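VAL-1 (Chlorella virus, PDB 3GNE) cleaves alginate by beta-elimination, as a polysaccharide lyase of family 14 whose mode of action depends on pH. Local coordinates at residues D66-K70 / N71-F75; P226-K229 / N230-A233. All coordinates share one frame; numbering follows the deposited sequence.

Interaction 1 (D66-K70 / N71-F75); sequences DGLNK and NAITF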
loop_
_atom_site.group_PDB
_atom_site.type_symbol
_atom_site.label_atom_id
_atom_site.label_comp_id
_atom_site.label_asym_id
_atom_site.label_seq_id
_atom_site.Cartn_x
_atom_site.Cartn_y
_atom_site.Cartn_z
ATOM N N ASP A 66 5.877 9.642 13.624
ATOM C CA ASP A 66 5.659 9.756 15.077
ATOM C C ASP A 66 4.185 9.529 15.379
ATOM O O ASP A 66 3.315 10.176 14.772
ATOM C CB ASP A 66 6.052 11.148 15.504
ATOM C CG ASP A 66 7.472 11.494 15.157
ATOM O OD1 ASP A 66 8.338 10.606 14.972
ATOM O OD2 ASP A 66 7.789 12.687 15.127
ATOM N N GLY A 67 3.874 8.641 16.327
ATOM C CA GLY A 67 2.458 8.341 16.577
ATOM C C GLY A 67 2.051 6.982 15.980
ATOM O O GLY A 67 0.912 6.533 16.155
ATOM N N LEU A 68 2.988 6.358 15.232
ATOM C CA LEU A 68 2.650 5.023 14.688
ATOM C C LEU A 68 2.362 4.022 15.781
ATOM O O LEU A 68 3.192 3.776 16.667
ATOM C CB LEU A 68 3.855 4.551 13.832
ATOM C CG LEU A 68 3.830 3.036 13.500
ATOM C CD1 LEU A 68 2.742 2.640 12.571
ATOM C CD2 LEU A 68 5.146 2.636 12.847
ATOM N N ASN A 69 1.160 3.480 15.814
ATOM C CA ASN A 69 0.800 2.421 16.757
ATOM C C ASN A 69 1.290 1.136 16.131
ATOM O O ASN A 69 0.746 0.734 15.091
ATOM C CB ASN A 69 -0.714 2.434 16.923
ATOM C CG ASN A 69 -1.197 1.416 17.900
ATOM O OD1 ASN A 69 -0.597 0.351 17.998
ATOM N ND2 ASN A 69 -2.273 1.747 18.602
ATOM N N LYS A 70 2.276 0.488 16.711
ATOM C CA LYS A 70 2.888 -0.685 16.053
ATOM C C LYS A 70 1.960 -1.874 16.083
ATOM O O LYS A 70 2.245 -2.825 15.379
ATOM C CB LYS A 70 4.206 -1.011 16.737
ATOM C CG LYS A 70 5.213 0.178 16.569
ATOM C CD LYS A 70 6.426 -0.148 17.432
ATOM C CE LYS A 70 7.584 0.723 17.077
ATOM N NZ LYS A 70 8.230 1.422 18.182
ATOM N N ASN A 71 0.909 -1.825 16.915
ATOM C CA ASN A 71 -0.009 -2.956 16.924
ATOM C C ASN A 71 -1.201 -2.793 15.993
ATOM O O ASN A 71 -1.823 -3.800 15.638
ATOM C CB ASN A 71 -0.504 -3.199 18.359
ATOM C CG ASN A 71 0.685 -3.753 19.152
ATOM O OD1 ASN A 71 1.245 -3.170 20.056
ATOM N ND2 ASN A 71 1.149 -4.923 18.729
ATOM N N ALA A 72 -1.551 -1.577 15.592
ATOM C CA ALA A 72 -2.729 -1.433 14.697
ATOM C C ALA A 72 -2.695 -0.036 14.153
ATOM O O ALA A 72 -2.643 0.923 14.938
ATOM C CB ALA A 72 -4.019 -1.689 15.488
ATOM N N ILE A 73 -2.734 0.104 12.820
ATOM C CA ILE A 73 -2.714 1.429 12.250
ATOM C C ILE A 73 -3.368 1.401 10.878
ATOM O O ILE A 73 -3.369 0.332 10.226
ATOM C CB ILE A 73 -1.240 1.904 12.149
ATOM C CG1 ILE A 73 -1.118 3.424 12.121
ATOM C CG2 ILE A 73 -0.518 1.282 10.954
ATOM C CD1 ILE A 73 -1.574 4.101 13.389
ATOM N N THR A 74 -3.839 2.558 10.454
ATOM C CA THR A 74 -4.408 2.714 9.111
ATOM C C THR A 74 -3.651 3.821 8.390
ATOM O O THR A 74 -3.263 4.827 8.987
ATOM C CB THR A 74 -5.899 3.023 9.271
ATOM O OG1 THR A 74 -6.475 1.805 9.793
ATOM C CG2 THR A 74 -6.532 3.373 7.932
ATOM N N PHE A 75 -3.422 3.603 7.094
ATOM C CA PHE A 75 -2.929 4.674 6.247
ATOM C C PHE A 75 -3.971 4.928 5.160
ATOM O O PHE A 75 -4.710 4.002 4.734
ATOM C CB PHE A 75 -1.571 4.297 5.606
ATOM C CG PHE A 75 -0.462 4.460 6.670
ATOM C CD1 PHE A 75 0.099 5.709 6.874
ATOM C CD2 PHE A 75 -0.041 3.373 7.414
ATOM C CE1 PHE A 75 1.060 5.911 7.867
ATOM C CE2 PHE A 75 0.942 3.523 8.392
ATOM C CZ PHE A 75 1.498 4.777 8.541
#
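Asn69 OD1 accepts two backbone N-H groups. The bond from Asn71 N is 2.9 Å long, and this donor lies in the plane of the side-chain carbonyl. The bond from Ala72 N to Asn69 OD1 is longer, at 3.2 Å, and its donor sits well above that plane. Ala72 N also reaches Asn69 O at 3.3 Å, so one N-H is shared between the main-chain and side-chain oxygens of the same residue. With CG anti to the backbone N (chi1 -178°), the Asn69 amide folds over the turn and its oxygen meets both donors. The result is an Asx turn superposed on a type I beta turn, with Lys70 and Asn71 at its corners. It leads from the loop after strand 59-63 into strand 72-80 of the beta-sandwich. Ala72 O comes close to Asn69 CB, at 3.2 Å. One residue after the turn, Ile73 points back at the loop. Its CD1 touches Asn69 N at 3.7 Å, and its CG2 meets Leu68 CD1 at 3.9 Å. The Leu68 and Ile73 side chains cross at about a right angle. Met240 and Ile212 touch both of them, from strands 231-241 and 212-221.

Interaction 2 (P226-K229 / N230-A233); sequences PSPK and NQVA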
loop_
_atom_site.group_PDB
_atom_site.type_symbol
_atom_site.label_atom_id
_atom_site.label_comp_id
_atom_site.label_asym_id
_atom_site.label_seq_id
_atom_site.Cartn_x
_atom_site.Cartn_y
_atom_site.Cartn_z
ATOM N N PRO A 226 3.352 -3.682 -17.665
ATOM C CA PRO A 226 3.723 -2.305 -17.360
ATOM C C PRO A 226 2.690 -1.316 -17.897
ATOM O O PRO A 226 1.666 -1.647 -18.509
ATOM C CB PRO A 226 5.064 -2.157 -18.126
ATOM C CG PRO A 226 4.866 -3.053 -19.340
ATOM C CD PRO A 226 4.044 -4.230 -18.841
ATOM N N SER A 227 2.915 -0.038 -17.676
ATOM C CA SER A 227 2.014 0.955 -18.211
ATOM C C SER A 227 1.980 0.918 -19.721
ATOM O O SER A 227 3.019 0.904 -20.408
ATOM C CB SER A 227 2.512 2.364 -17.797
ATOM O OG SER A 227 1.532 3.322 -18.181
ATOM N N PRO A 228 0.785 0.871 -20.326
ATOM C CA PRO A 228 0.731 0.747 -21.802
ATOM C C PRO A 228 0.971 2.060 -22.533
ATOM O O PRO A 228 1.113 2.029 -23.772
ATOM C CB PRO A 228 -0.710 0.272 -22.059
ATOM C CG PRO A 228 -1.456 0.463 -20.808
ATOM C CD PRO A 228 -0.515 0.703 -19.692
ATOM N N LYS A 229 0.996 3.180 -21.821
ATOM C CA LYS A 229 1.204 4.486 -22.458
ATOM C C LYS A 229 1.794 5.416 -21.414
ATOM O O LYS A 229 1.740 5.190 -20.188
ATOM C CB LYS A 229 -0.111 5.031 -23.043
ATOM C CG LYS A 229 -1.167 5.328 -21.969
ATOM C CD LYS A 229 -2.358 6.044 -22.658
ATOM C CE LYS A 229 -3.512 6.150 -21.651
ATOM N NZ LYS A 229 -4.753 6.765 -22.268
ATOM N N ASN A 230 2.302 6.566 -21.846
ATOM C CA ASN A 230 2.672 7.620 -20.913
ATOM C C ASN A 230 1.404 8.191 -20.302
ATOM O O ASN A 230 0.507 8.581 -21.052
ATOM C CB ASN A 230 3.386 8.767 -21.632
ATOM C CG ASN A 230 4.721 8.430 -22.230
ATOM O OD1 ASN A 230 5.409 7.503 -21.817
ATOM N ND2 ASN A 230 5.052 9.217 -23.267
ATOM N N GLN A 231 1.323 8.205 -19.001
ATOM C CA GLN A 231 0.072 8.716 -18.327
ATOM C C GLN A 231 0.415 9.132 -16.919
ATOM O O GLN A 231 1.498 8.811 -16.418
ATOM C CB GLN A 231 -1.064 7.710 -18.387
ATOM C CG GLN A 231 -0.634 6.313 -17.908
ATOM C CD GLN A 231 -1.730 5.301 -18.132
ATOM O OE1 GLN A 231 -2.889 5.678 -18.400
ATOM N NE2 GLN A 231 -1.382 4.007 -17.999
ATOM N N VAL A 232 -0.471 9.895 -16.300
ATOM C CA VAL A 232 -0.281 10.382 -14.943
ATOM C C VAL A 232 -1.500 10.161 -14.083
ATOM O O VAL A 232 -2.629 10.066 -14.571
ATOM C CB VAL A 232 0.069 11.881 -14.901
ATOM C CG1 VAL A 232 1.211 12.210 -15.870
ATOM C CG2 VAL A 232 -1.128 12.735 -15.236
ATOM N N ALA A 233 -1.274 10.086 -12.786
ATOM C CA ALA A 233 -2.311 10.099 -11.776
ATOM C C ALA A 233 -1.852 11.053 -10.685
ATOM O O ALA A 233 -0.654 11.334 -10.567
ATOM C CB ALA A 233 -2.580 8.708 -11.226
#
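The Gln231 amide has the aliphatic chain of Lys229 across one face, with Ser227 OG close to its plane at the nitrogen edge. Lys229 CG lies over the amide carbon, 3.9 Å from Gln231 CD. Further along the same face, Lys229 CE comes within 3.3 Å of Gln231 OE1. The two side chains run at about a right angle to each other. Pro228 CD approaches beyond the nitrogen, on the Lys229 side of the plane, 3.8 Å from Gln231 NE2. At the edge, Gln231 NE2 donates to Ser227 OG at 3.0 Å, and the hydroxyl is tilted only 16° from the amide plane. Ser227 OG in turn donates to Lys229 O at 2.7 Å, in the plane of that carbonyl. The hydroxyl is therefore both acceptor and donor, and it ties the loop to the first residue of the strand. Its position follows from OG being anti to the backbone N (chi1 -173°). This loop crosses from strand 212-221 in one sheet of the concanavalin-like beta-sandwich to strand 231-241 in the other. Gln231 CG also rests on the loop, 3.5 Å from Lys229 O. The remaining polar ends have partners beyond residues 226-233. Gln231 OE1 accepts from Asp86 N, which with the Ser227 bond fixes the rotation of the amide. Lys229 NZ bonds to Gly84 O, and Asn230 OD1 accepts from Lys46 N.

Interactions 1 and 2 each mark the point where the chain, coming from the seven-stranded sheet, enters the other sheet. Interaction 1 opens strand 72-80, and interaction 2 opens strand 231-241. These strands are antiparallel neighbours, so their beginnings lie at opposite ends of the pair. The centres of the two contacts are 32 Å apart, on opposite sides of the chain's centre, and their nearest atoms are about 17 Å apart. They do not touch. Strand 231-241 still connects them: it leaves interaction 2 and, near its far end, places Met240 against Leu68 and Ile73 of interaction 1. Strand 212-221 borders both, through Ile212 at interaction 1 and Phe221 at interaction 2.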